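Local coordinates for protein endoglucanase (PDB 2E4T) that cleaves internal beta-1,4-glucosidic bonds of cellulose and probably xyloglucan, this chain holding the family 44 glycoside hydrolase domain of a larger multidomain enzyme, at residues A[238-241]-A[246-249]; A[252-257]-A[261-266]; A[293-298]-A[308-313]; A[360-365]-A[375-380]. All blocks are in the same frame, centred on the assembly; numbering follows the deposited sequence.

Contact 1: residues A[238-241]-A[246-249]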
loop_
_atom_site.group_PDB
_atom_site.type_symbol
_atom_site.label_atom_id
_atom_site.label_comp_id
_atom_site.label_asym_id
_atom_site.label_seq_id
_atom_site.Cartn_x
_atom_site.Cartn_y
_atom_site.Cartn_z
ATOM N N TYR A 238 -14.294 2.524 -5.840
ATOM C CA TYR A 238 -14.452 3.599 -4.845
ATOM C C TYR A 238 -15.802 4.297 -5.041
ATOM O O TYR A 238 -16.457 4.706 -4.072
ATOM C CB TYR A 238 -13.395 4.708 -4.986
ATOM C CG TYR A 238 -11.926 4.369 -4.880
ATOM C CD1 TYR A 238 -11.388 3.082 -4.907
ATOM C CD2 TYR A 238 -11.027 5.453 -4.857
ATOM C CE1 TYR A 238 -10.023 2.884 -4.973
ATOM C CE2 TYR A 238 -9.662 5.255 -4.893
ATOM C CZ TYR A 238 -9.131 3.985 -4.965
ATOM O OH TYR A 238 -7.781 3.846 -5.057
ATOM N N GLU A 239 -16.175 4.504 -6.317
ATOM C CA GLU A 239 -17.346 5.340 -6.565
ATOM C C GLU A 239 -18.660 4.588 -6.369
ATOM O O GLU A 239 -19.575 5.089 -5.702
ATOM C CB GLU A 239 -17.290 5.978 -7.966
ATOM C CG GLU A 239 -18.282 7.119 -8.057
ATOM C CD GLU A 239 -18.410 7.774 -9.395
ATOM O OE1 GLU A 239 -17.655 7.498 -10.321
ATOM O OE2 GLU A 239 -19.329 8.647 -9.519
ATOM N N THR A 240 -18.779 3.393 -6.943
ATOM C CA THR A 240 -20.063 2.689 -7.024
ATOM C C THR A 240 -19.921 1.184 -6.734
ATOM O O THR A 240 -20.878 0.424 -7.008
ATOM C CB THR A 240 -20.681 2.828 -8.439
ATOM O OG1 THR A 240 -19.831 2.128 -9.354
ATOM C CG2 THR A 240 -20.868 4.279 -8.846
ATOM N N LEU A 241 -18.781 0.741 -6.196
ATOM C CA LEU A 241 -18.553 -0.690 -5.993
ATOM C C LEU A 241 -18.786 -1.425 -7.322
ATOM O O LEU A 241 -19.362 -2.496 -7.405
ATOM C CB LEU A 241 -19.349 -1.230 -4.815
ATOM C CG LEU A 241 -18.898 -2.603 -4.277
ATOM C CD1 LEU A 241 -17.502 -2.522 -3.649
ATOM C CD2 LEU A 241 -19.908 -3.095 -3.236
ATOM N N ASP A 246 -27.164 -3.241 -5.945
ATOM C CA ASP A 246 -28.003 -2.551 -4.963
ATOM C C ASP A 246 -27.556 -1.111 -4.707
ATOM O O ASP A 246 -28.098 -0.469 -3.800
ATOM C CB ASP A 246 -28.112 -3.309 -3.644
ATOM C CG ASP A 246 -26.757 -3.483 -2.956
ATOM O OD1 ASP A 246 -25.709 -3.226 -3.587
ATOM O OD2 ASP A 246 -26.798 -3.901 -1.745
ATOM N N TRP A 247 -26.623 -0.576 -5.525
ATOM C CA TRP A 247 -26.112 0.758 -5.219
ATOM C C TRP A 247 -27.159 1.854 -5.422
ATOM O O TRP A 247 -27.131 2.877 -4.730
ATOM C CB TRP A 247 -24.810 1.025 -5.988
ATOM C CG TRP A 247 -24.179 2.324 -5.645
ATOM C CD1 TRP A 247 -23.917 3.322 -6.533
ATOM C CD2 TRP A 247 -23.721 2.795 -4.352
ATOM N NE1 TRP A 247 -23.317 4.386 -5.885
ATOM C CE2 TRP A 247 -23.231 4.100 -4.548
ATOM C CE3 TRP A 247 -23.688 2.248 -3.057
ATOM C CZ2 TRP A 247 -22.734 4.890 -3.505
ATOM C CZ3 TRP A 247 -23.188 3.042 -2.014
ATOM C CH2 TRP A 247 -22.745 4.344 -2.246
ATOM N N GLY A 248 -28.121 1.635 -6.316
ATOM C CA GLY A 248 -29.170 2.650 -6.530
ATOM C C GLY A 248 -30.008 2.879 -5.294
ATOM O O GLY A 248 -30.593 3.961 -5.136
ATOM N N THR A 249 -30.178 1.854 -4.453
ATOM C CA THR A 249 -30.910 1.995 -3.209
ATOM C C THR A 249 -29.967 2.280 -2.055
ATOM O O THR A 249 -30.154 3.253 -1.301
ATOM C CB THR A 249 -31.774 0.764 -2.921
ATOM O OG1 THR A 249 -31.034 -0.421 -3.121
ATOM C CG2 THR A 249 -32.975 0.764 -3.857
#
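Thr-240, near the end of helix 235-240, lies against the indole of Trp-247, the first residue of the short helix 247-250. The close-packed part is a CH-pi contact made with the backbone rather than with a side-chain tip: Thr-240 CA stands 4.0 Å from the centroid of the five-membered ring of Trp-247, 19° off the ring normal. Thr-240 CB and CG2 extend this contact toward the pyrrole rim, with CB 3.8 Å from Trp-247 CD1 and CG2 3.8 Å from Trp-247 NE1. Trp-247 holds CG opposite its own backbone N (chi1 -176°), which carries the indole across to the end of the preceding helix. The threonine hydroxyl takes no part in this; it is engaged within its own turn region by Ser-243 N and Ala-236 O. Glu-239 O is 3.8 Å from Trp-247 NE1, too long for a bond, and pairs instead with the backbone of Phe-257.

Beyond the indole the interface thins quickly. Gly-248 and Thr-249 continue helix 247-250 on the exposed side and do not meet 238-241, while the carboxylate of Glu-239, partly exposed, leaves the contact for a salt bridge with Lys-332. Asp-246, just before the helix, likewise sends its carboxylate to Lys-205 and Ala-204 N. The two short helices, joined by a short loop, lie in the connection that follows strand 226-232, their mutual contact at the surface, with Tyr-238 reaching inward onto strand 279-284 and Leu-241 packed on Leu-232 and on Phe-257 of helix 257-272.

Contact 2: residues A[252-257]-A[261-266]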
loop_
_atom_site.group_PDB
_atom_site.type_symbol
_atom_site.label_atom_id
_atom_site.label_comp_id
_atom_site.label_asym_id
_atom_site.label_seq_id
_atom_site.Cartn_x
_atom_site.Cartn_y
_atom_site.Cartn_z
ATOM N N GLU A 252 -28.242 5.909 -1.846
ATOM C CA GLU A 252 -29.040 7.147 -1.792
ATOM C C GLU A 252 -28.467 8.059 -0.711
ATOM O O GLU A 252 -28.317 7.654 0.469
ATOM C CB GLU A 252 -30.513 6.821 -1.489
ATOM C CG GLU A 252 -31.353 8.106 -1.498
ATOM C CD GLU A 252 -32.813 7.892 -1.323
ATOM O OE1 GLU A 252 -33.266 6.775 -1.050
ATOM O OE2 GLU A 252 -33.543 8.888 -1.417
ATOM N N GLY A 253 -28.151 9.320 -1.093
ATOM C CA GLY A 253 -27.603 10.283 -0.139
ATOM C C GLY A 253 -26.097 10.217 0.060
ATOM O O GLY A 253 -25.541 11.010 0.854
ATOM N N TYR A 254 -25.421 9.284 -0.621
ATOM C CA TYR A 254 -23.975 9.159 -0.495
ATOM C C TYR A 254 -23.307 9.604 -1.794
ATOM O O TYR A 254 -23.692 9.178 -2.894
ATOM C CB TYR A 254 -23.582 7.716 -0.208
ATOM C CG TYR A 254 -24.016 7.240 1.153
ATOM C CD1 TYR A 254 -23.296 7.596 2.301
ATOM C CD2 TYR A 254 -25.127 6.444 1.320
ATOM C CE1 TYR A 254 -23.642 7.112 3.547
ATOM C CE2 TYR A 254 -25.524 5.984 2.553
ATOM C CZ TYR A 254 -24.777 6.285 3.661
ATOM O OH TYR A 254 -25.176 5.803 4.864
ATOM N N ARG A 255 -22.251 10.401 -1.650
ATOM C CA ARG A 255 -21.540 10.931 -2.776
ATOM C C ARG A 255 -20.800 9.811 -3.555
ATOM O O ARG A 255 -20.583 9.932 -4.778
ATOM C CB ARG A 255 -20.538 12.025 -2.295
ATOM C CG ARG A 255 -20.018 12.947 -3.384
ATOM C CD ARG A 255 -19.254 14.088 -2.785
ATOM N NE ARG A 255 -17.904 13.723 -2.288
ATOM C CZ ARG A 255 -16.742 13.977 -2.867
ATOM N NH1 ARG A 255 -16.673 14.537 -4.079
ATOM N NH2 ARG A 255 -15.624 13.696 -2.206
ATOM N N TRP A 256 -20.319 8.813 -2.822
ATOM C CA TRP A 256 -19.609 7.667 -3.399
ATOM C C TRP A 256 -19.645 6.529 -2.400
ATOM O O TRP A 256 -19.942 6.730 -1.182
ATOM C CB TRP A 256 -18.191 7.972 -3.868
ATOM C CG TRP A 256 -17.197 8.534 -2.907
ATOM C CD1 TRP A 256 -17.405 9.146 -1.673
ATOM C CD2 TRP A 256 -15.786 8.641 -3.158
ATOM N NE1 TRP A 256 -16.206 9.627 -1.176
ATOM C CE2 TRP A 256 -15.208 9.320 -2.056
ATOM C CE3 TRP A 256 -14.974 8.233 -4.222
ATOM C CZ2 TRP A 256 -13.851 9.608 -2.008
ATOM C CZ3 TRP A 256 -13.636 8.525 -4.174
ATOM C CH2 TRP A 256 -13.080 9.206 -3.070
ATOM N N PHE A 257 -19.321 5.334 -2.875
ATOM C CA PHE A 257 -19.289 4.132 -2.055
ATOM C C PHE A 257 -18.331 4.281 -0.878
ATOM O O PHE A 257 -18.641 3.758 0.221
ATOM C CB PHE A 257 -18.979 2.883 -2.892
ATOM C CG PHE A 257 -18.886 1.669 -2.041
ATOM C CD1 PHE A 257 -20.018 1.029 -1.572
ATOM C CD2 PHE A 257 -17.630 1.173 -1.679
ATOM C CE1 PHE A 257 -19.924 -0.052 -0.693
ATOM C CE2 PHE A 257 -17.523 0.091 -0.809
ATOM C CZ PHE A 257 -18.672 -0.532 -0.313
ATOM N N TYR A 261 -19.350 3.014 2.840
ATOM C CA TYR A 261 -18.585 2.004 3.588
ATOM C C TYR A 261 -18.168 2.536 4.935
ATOM O O TYR A 261 -18.340 1.878 5.976
ATOM C CB TYR A 261 -17.347 1.607 2.735
ATOM C CG TYR A 261 -16.527 0.532 3.330
ATOM C CD1 TYR A 261 -16.925 -0.800 3.257
ATOM C CD2 TYR A 261 -15.306 0.814 3.975
ATOM C CE1 TYR A 261 -16.164 -1.831 3.776
ATOM C CE2 TYR A 261 -14.532 -0.231 4.490
ATOM C CZ TYR A 261 -14.921 -1.524 4.363
ATOM O OH TYR A 261 -14.076 -2.513 4.834
ATOM N N LEU A 262 -17.616 3.755 4.959
ATOM C CA LEU A 262 -17.195 4.337 6.240
ATOM C C LEU A 262 -18.393 4.494 7.181
ATOM O O LEU A 262 -18.296 4.174 8.374
ATOM C CB LEU A 262 -16.525 5.699 5.975
ATOM C CG LEU A 262 -15.158 5.603 5.305
ATOM C CD1 LEU A 262 -14.801 6.968 4.736
ATOM C CD2 LEU A 262 -14.093 5.112 6.281
ATOM N N ASP A 263 -19.510 5.026 6.661
ATOM C CA ASP A 263 -20.657 5.313 7.495
ATOM C C ASP A 263 -21.230 3.999 8.072
ATOM O O ASP A 263 -21.595 3.952 9.276
ATOM C CB ASP A 263 -21.723 6.033 6.668
ATOM C CG ASP A 263 -22.850 6.608 7.503
ATOM O OD1 ASP A 263 -22.593 7.207 8.553
ATOM O OD2 ASP A 263 -24.007 6.568 7.047
ATOM N N LYS A 264 -21.373 2.993 7.237
ATOM C CA LYS A 264 -21.933 1.725 7.703
ATOM C C LYS A 264 -20.987 1.003 8.668
ATOM O O LYS A 264 -21.446 0.346 9.644
ATOM C CB LYS A 264 -22.360 0.839 6.541
ATOM C CG LYS A 264 -23.460 1.419 5.670
ATOM C CD LYS A 264 -24.715 1.878 6.427
ATOM C CE LYS A 264 -25.775 2.413 5.464
ATOM N NZ LYS A 264 -26.930 3.034 6.223
ATOM N N MET A 265 -19.671 1.078 8.415
ATOM C CA MET A 265 -18.750 0.455 9.389
ATOM C C MET A 265 -18.762 1.237 10.721
ATOM O O MET A 265 -18.658 0.619 11.772
ATOM C CB MET A 265 -17.330 0.376 8.813
ATOM C CG MET A 265 -17.233 -0.608 7.616
ATOM S SD MET A 265 -17.782 -2.286 7.942
ATOM C CE MET A 265 -16.488 -2.848 9.072
ATOM N N LYS A 266 -18.907 2.562 10.672
ATOM C CA LYS A 266 -19.019 3.337 11.915
ATOM C C LYS A 266 -20.316 2.942 12.648
ATOM O O LYS A 266 -20.303 2.750 13.860
ATOM C CB LYS A 266 -19.005 4.833 11.630
ATOM C CG LYS A 266 -19.130 5.618 12.951
ATOM C CD LYS A 266 -18.721 7.027 12.922
ATOM C CE LYS A 266 -18.583 7.557 14.370
ATOM N NZ LYS A 266 -19.914 7.626 14.999
#
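Tyr-261 meets Phe-257 twice, through the backbone and through the side chains. Its N-H reaches Phe-257 O at 2.8 Å with an N-H...O angle of 168°, the i to i+4 bond of the opening turn of helix 257-272, for which Trp-256 is the N-cap residue. Beside it, Tyr-261 CB touches Phe-257 CE2 at 3.9 Å, and the two rings, their centroids 6.0 Å apart, are inclined at 42° in a slanted pairing.

Asp-263 follows on another side of the helix, pointing at the loop. Its OD2 accepts the hydroxyl of Tyr-254 at 2.6 Å through the lone pair directed away from OD1, arriving in the plane of the phenol at its edge, with ring and carboxylate turned 55° apart. This short bond ties the loop of 252-257 back onto the helix it leads into. Lys-264, bent at its second torsion, brings both CE and NZ to 3.5 Å from Tyr-254 OH; with NZ there, the positive charge lies near the tyrosine-aspartate pair and probably favours the ionised carboxylate. Met-265, one turn after Tyr-261, lays its CG over the centre of that ring.

Tyr-260 meets the Tyr-254 ring edge-to-face. Deeper in the fold, Phe-257 and Tyr-261 pack against Leu-207 and Ile-208 of helix 204-221 and against strand 226-232, whereas Asp-263 leans on Tyr-349 of helix 338-349.

Contact 3: residues A[293-298]-A[308-313]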
loop_
_atom_site.group_PDB
_atom_site.type_symbol
_atom_site.label_atom_id
_atom_site.label_comp_id
_atom_site.label_asym_id
_atom_site.label_seq_id
_atom_site.Cartn_x
_atom_site.Cartn_y
_atom_site.Cartn_z
ATOM N N GLU A 293 -0.344 6.565 -23.949
ATOM C CA GLU A 293 -0.452 5.287 -23.229
ATOM C C GLU A 293 -0.490 5.588 -21.724
ATOM O O GLU A 293 -0.009 6.617 -21.237
ATOM C CB GLU A 293 0.718 4.355 -23.544
ATOM C CG GLU A 293 1.998 5.040 -23.282
ATOM C CD GLU A 293 3.244 4.155 -23.482
ATOM O OE1 GLU A 293 3.153 2.925 -23.704
ATOM O OE2 GLU A 293 4.404 4.666 -23.342
ATOM N N ARG A 294 -1.048 4.634 -20.989
ATOM C CA ARG A 294 -1.018 4.661 -19.512
ATOM C C ARG A 294 0.413 4.571 -19.024
ATOM O O ARG A 294 1.260 3.917 -19.632
ATOM C CB ARG A 294 -1.892 3.500 -18.995
ATOM C CG ARG A 294 -2.292 3.585 -17.525
ATOM C CD ARG A 294 -3.178 2.385 -17.186
ATOM N NE ARG A 294 -3.581 2.445 -15.796
ATOM C CZ ARG A 294 -4.508 1.627 -15.289
ATOM N NH1 ARG A 294 -5.071 0.681 -16.040
ATOM N NH2 ARG A 294 -4.886 1.768 -14.024
ATOM N N ILE A 295 0.688 5.188 -17.848
ATOM C CA ILE A 295 2.057 5.165 -17.317
ATOM C C ILE A 295 2.467 3.837 -16.715
ATOM O O ILE A 295 3.676 3.616 -16.461
ATOM C CB ILE A 295 2.289 6.302 -16.298
ATOM C CG1 ILE A 295 1.382 6.136 -15.059
ATOM C CG2 ILE A 295 2.175 7.659 -16.972
ATOM C CD1 ILE A 295 1.825 7.050 -13.912
ATOM N N CYS A 296 1.511 2.924 -16.460
ATOM C CA CYS A 296 1.793 1.613 -15.962
ATOM C C CYS A 296 1.082 0.585 -16.887
ATOM O O CYS A 296 0.266 0.916 -17.719
ATOM C CB CYS A 296 1.335 1.448 -14.494
ATOM S SG CYS A 296 -0.426 1.709 -14.222
ATOM N N PHE A 297 1.445 -0.685 -16.666
ATOM C CA PHE A 297 0.845 -1.818 -17.385
ATOM C C PHE A 297 1.224 -1.739 -18.887
ATOM O O PHE A 297 0.472 -1.288 -19.741
ATOM C CB PHE A 297 -0.659 -1.941 -17.232
ATOM C CG PHE A 297 -1.181 -1.996 -15.821
ATOM C CD1 PHE A 297 -0.392 -2.388 -14.709
ATOM C CD2 PHE A 297 -2.517 -1.684 -15.599
ATOM C CE1 PHE A 297 -0.959 -2.433 -13.435
ATOM C CE2 PHE A 297 -3.045 -1.735 -14.315
ATOM C CZ PHE A 297 -2.280 -2.130 -13.262
ATOM N N GLY A 298 2.452 -2.113 -19.168
ATOM C CA GLY A 298 2.891 -2.197 -20.575
ATOM C C GLY A 298 3.410 -0.898 -21.222
ATOM O O GLY A 298 3.367 -0.730 -22.462
ATOM N N LYS A 308 7.479 11.632 -18.924
ATOM C CA LYS A 308 7.198 12.948 -18.336
ATOM C C LYS A 308 5.870 12.898 -17.568
ATOM O O LYS A 308 5.762 13.496 -16.488
ATOM C CB LYS A 308 7.205 14.018 -19.408
ATOM C CG LYS A 308 8.591 14.328 -19.884
ATOM C CD LYS A 308 8.588 15.353 -21.012
ATOM C CE LYS A 308 10.041 15.738 -21.378
ATOM N NZ LYS A 308 10.043 16.637 -22.550
ATOM N N ALA A 309 4.846 12.219 -18.116
ATOM C CA ALA A 309 3.576 12.123 -17.420
ATOM C C ALA A 309 3.747 11.323 -16.122
ATOM O O ALA A 309 3.074 11.609 -15.123
ATOM C CB ALA A 309 2.522 11.464 -18.311
ATOM N N ARG A 310 4.605 10.289 -16.133
ATOM C CA ARG A 310 4.850 9.513 -14.909
ATOM C C ARG A 310 5.386 10.405 -13.795
ATOM O O ARG A 310 5.021 10.274 -12.631
ATOM C CB ARG A 310 5.806 8.344 -15.212
ATOM C CG ARG A 310 6.060 7.479 -13.995
ATOM C CD ARG A 310 6.928 6.264 -14.296
ATOM N NE ARG A 310 6.353 5.441 -15.331
ATOM C CZ ARG A 310 6.751 5.409 -16.616
ATOM N NH1 ARG A 310 7.875 6.048 -17.011
ATOM N NH2 ARG A 310 6.027 4.734 -17.526
ATOM N N LEU A 311 6.313 11.329 -14.170
ATOM C CA LEU A 311 6.880 12.228 -13.178
ATOM C C LEU A 311 5.837 13.133 -12.542
ATOM O O LEU A 311 5.990 13.483 -11.357
ATOM C CB LEU A 311 7.984 13.086 -13.812
ATOM C CG LEU A 311 9.241 12.327 -14.213
ATOM C CD1 LEU A 311 10.139 13.247 -15.063
ATOM C CD2 LEU A 311 9.994 11.794 -13.007
ATOM N N GLN A 312 4.814 13.556 -13.298
ATOM C CA GLN A 312 3.808 14.456 -12.761
ATOM C C GLN A 312 2.644 13.716 -12.080
ATOM O O GLN A 312 1.944 14.325 -11.254
ATOM C CB GLN A 312 3.241 15.376 -13.857
ATOM C CG GLN A 312 4.321 16.219 -14.536
ATOM C CD GLN A 312 5.120 17.067 -13.563
ATOM O OE1 GLN A 312 4.635 17.555 -12.536
ATOM N NE2 GLN A 312 6.398 17.255 -13.875
ATOM N N ALA A 313 2.405 12.436 -12.443
ATOM C CA ALA A 313 1.233 11.733 -11.976
ATOM C C ALA A 313 1.069 11.701 -10.451
ATOM O O ALA A 313 -0.089 11.695 -9.994
ATOM C CB ALA A 313 1.228 10.311 -12.547
#
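Ile-295 and Arg-310 lie at the heart of a buried loop-to-helix contact, in which the residues just after strand 293-294 settle against helix 304-312 in the long connection that follows barrel strand 279-284. The contact joins an apolar side to a polar one, and Ile-295 serves both.

On the apolar side its two branches divide along the helix. CG1 sits between the backbone N and the carbonyl carbon (chi1 63°) and sends CD1 to Ala-313 CB, 3.6 Å away. The other branch, CG2, rests over the backbone one turn earlier, 3.7 Å from Arg-310 N and 4.0 Å from Ala-309 CB. The small alanine side chains let the isoleucine approach the helix closely.

On the polar side Ile-295 O receives Arg-310 NH2 at 2.8 Å, with a nearly straight N-H...O angle of 169°. The oxygen lies at the edge of the guanidinium, in its plane. The arginine, extended through its first two torsions, bends at chi3 (-57°) and so turns back to present this edge. Arg-310 NE also points at Ile-295 O, but weakly, at 3.4 Å; its stronger partner is Tyr-362 O. With NH1 bound by Asn-307 OD1 and Thr-369 OG1, all three nitrogens are engaged, which fixes the rotation of the buried group.

Arg-310 thus links the carbonyls of Ile-295 and Tyr-362, which belong to successive beta-alpha connections at the C-terminal ends of the TIM-barrel strands.

Contact 4: residues A[360-365]-A[375-380]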
loop_
_atom_site.group_PDB
_atom_site.type_symbol
_atom_site.label_atom_id
_atom_site.label_comp_id
_atom_site.label_asym_id
_atom_site.label_seq_id
_atom_site.Cartn_x
_atom_site.Cartn_y
_atom_site.Cartn_z
ATOM N N TYR A 360 -0.169 -0.409 -5.538
ATOM C CA TYR A 360 0.015 0.692 -6.449
ATOM C C TYR A 360 1.285 0.365 -7.256
ATOM O O TYR A 360 2.132 -0.456 -6.838
ATOM C CB TYR A 360 0.184 2.052 -5.726
ATOM C CG TYR A 360 1.441 2.137 -4.867
ATOM C CD1 TYR A 360 2.608 2.654 -5.407
ATOM C CD2 TYR A 360 1.464 1.670 -3.567
ATOM C CE1 TYR A 360 3.786 2.706 -4.702
ATOM C CE2 TYR A 360 2.647 1.721 -2.809
ATOM C CZ TYR A 360 3.797 2.223 -3.392
ATOM O OH TYR A 360 4.995 2.269 -2.726
ATOM N N ASP A 361 1.432 1.049 -8.401
ATOM C CA ASP A 361 2.624 0.933 -9.267
ATOM C C ASP A 361 2.523 2.066 -10.253
ATOM O O ASP A 361 1.564 2.130 -11.023
ATOM C CB ASP A 361 2.615 -0.415 -9.966
ATOM C CG ASP A 361 3.734 -0.587 -10.999
ATOM O OD1 ASP A 361 4.703 0.192 -10.988
ATOM O OD2 ASP A 361 3.644 -1.581 -11.806
ATOM N N TYR A 362 3.533 2.976 -10.232
ATOM C CA TYR A 362 3.581 4.093 -11.163
ATOM C C TYR A 362 4.286 3.739 -12.486
ATOM O O TYR A 362 4.398 4.612 -13.367
ATOM C CB TYR A 362 4.184 5.333 -10.483
ATOM C CG TYR A 362 3.146 6.053 -9.657
ATOM C CD1 TYR A 362 2.589 5.455 -8.503
ATOM C CD2 TYR A 362 2.638 7.281 -10.068
ATOM C CE1 TYR A 362 1.525 6.034 -7.825
ATOM C CE2 TYR A 362 1.603 7.888 -9.388
ATOM C CZ TYR A 362 1.015 7.248 -8.292
ATOM O OH TYR A 362 -0.045 7.775 -7.590
ATOM N N GLY A 363 4.684 2.483 -12.621
ATOM C CA GLY A 363 5.303 2.055 -13.865
ATOM C C GLY A 363 6.743 2.507 -13.966
ATOM O O GLY A 363 7.342 3.100 -13.066
ATOM N N GLY A 364 7.342 2.190 -15.146
ATOM C CA GLY A 364 8.700 2.616 -15.372
ATOM C C GLY A 364 9.683 2.141 -14.310
ATOM O O GLY A 364 10.651 2.820 -14.016
ATOM N N GLY A 365 9.451 0.944 -13.750
ATOM C CA GLY A 365 10.170 0.588 -12.507
ATOM C C GLY A 365 11.647 0.332 -12.718
ATOM O O GLY A 365 12.423 0.355 -11.756
ATOM N N ALA A 375 9.851 7.788 -5.327
ATOM C CA ALA A 375 10.288 8.620 -4.201
ATOM C C ALA A 375 9.279 9.730 -3.933
ATOM O O ALA A 375 9.050 10.132 -2.769
ATOM C CB ALA A 375 11.685 9.178 -4.490
ATOM N N ASP A 376 8.674 10.284 -5.001
ATOM C CA ASP A 376 7.703 11.367 -4.828
ATOM C C ASP A 376 6.475 10.817 -4.077
ATOM O O ASP A 376 5.982 11.435 -3.095
ATOM C CB ASP A 376 7.318 11.899 -6.211
ATOM C CG ASP A 376 6.784 13.312 -6.203
ATOM O OD1 ASP A 376 7.170 14.101 -5.307
ATOM O OD2 ASP A 376 5.917 13.603 -7.092
ATOM N N VAL A 377 5.939 9.671 -4.544
ATOM C CA VAL A 377 4.787 9.035 -3.916
ATOM C C VAL A 377 5.051 8.774 -2.440
ATOM O O VAL A 377 4.168 9.012 -1.582
ATOM C CB VAL A 377 4.440 7.744 -4.705
ATOM C CG1 VAL A 377 3.451 6.863 -3.959
ATOM C CG2 VAL A 377 3.912 8.130 -6.071
ATOM N N LEU A 378 6.230 8.218 -2.110
ATOM C CA LEU A 378 6.509 7.943 -0.692
ATOM C C LEU A 378 6.561 9.251 0.138
ATOM O O LEU A 378 6.134 9.271 1.309
ATOM C CB LEU A 378 7.798 7.170 -0.553
ATOM C CG LEU A 378 7.744 5.777 -1.144
ATOM C CD1 LEU A 378 9.174 5.169 -1.105
ATOM C CD2 LEU A 378 6.739 4.879 -0.440
ATOM N N GLY A 379 7.108 10.322 -0.467
ATOM C CA GLY A 379 7.111 11.618 0.218
ATOM C C GLY A 379 5.671 12.092 0.490
ATOM O O GLY A 379 5.361 12.589 1.599
ATOM N N ILE A 380 4.808 11.955 -0.520
ATOM C CA ILE A 380 3.411 12.339 -0.402
ATOM C C ILE A 380 2.700 11.493 0.658
ATOM O O ILE A 380 1.942 12.032 1.492
ATOM C CB ILE A 380 2.742 12.194 -1.807
ATOM C CG1 ILE A 380 3.314 13.240 -2.757
ATOM C CG2 ILE A 380 1.229 12.268 -1.702
ATOM C CD1 ILE A 380 3.184 12.841 -4.218
#
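Two tyrosine rings receive Val-377 in different ways. Over one face of Tyr-362 lies the methyl CG2 of Val-377, 3.7 Å from the ring centroid and 15° off the normal, a CH-pi contact with the methyl closest to CE1. The Tyr-360 ring takes the other methyl obliquely, CE1 standing 4.2 Å from Val-377 CG1, and Phe-381 meets that ring edge-to-face. The valine torsion explains the division: with CG1 opposite the backbone N (chi1 168°), CG2 falls beside that N, and the two methyls diverge toward one ring each.

At the far end of Tyr-360 the OH touches Leu-378 CD2 at 3.9 Å, the two side chains crossing at about a right angle. The same hydroxyl is hydrogen-bonded to Gln-374 NE2, one turn earlier on helix 368-384. Next to Tyr-362 the loop is held by an Asx turn: Asp-361 OD1 accepts Gly-363 N at 2.8 Å, the N-H arriving well above the carboxylate plane.

Leu-378 continues onto Ile-404 and Tyr-407 of helix 398-408, and its side chain is about 9 Å from that of the zinc ligand Glu-401. With methyls meeting rings, the contact works by dispersion and CH-pi attraction between buried groups: the helix offers only methyls across it, and the tyrosine hydroxyls find polar partners outside the two segments, the one of Tyr-362 through a weak bond from Trp-284 NE1.

Overall arrangement
The four contacts follow one another along the chain without nesting, and all belong to connections of the eight-stranded TIM barrel. Contacts 1 and 2 share the link from strand 226-232 to helix 257-272; their centres are 9 Å apart, and the Trp-247 indole packs on the backbone around Trp-256 and Phe-257. Contacts 3 and 4, following strands 279-284 and 354-360, lie with centres 11 Å apart and also touch, Cys-296 CB packing on Asp-361 O. The two pairs are separated by about 29 to 31 Å between centres. Contacts 1 and 2 thus fold one connection upon itself, contacts 3 and 4 join two successive ones, and the barrel sheet carries both groups in one catalytic domain.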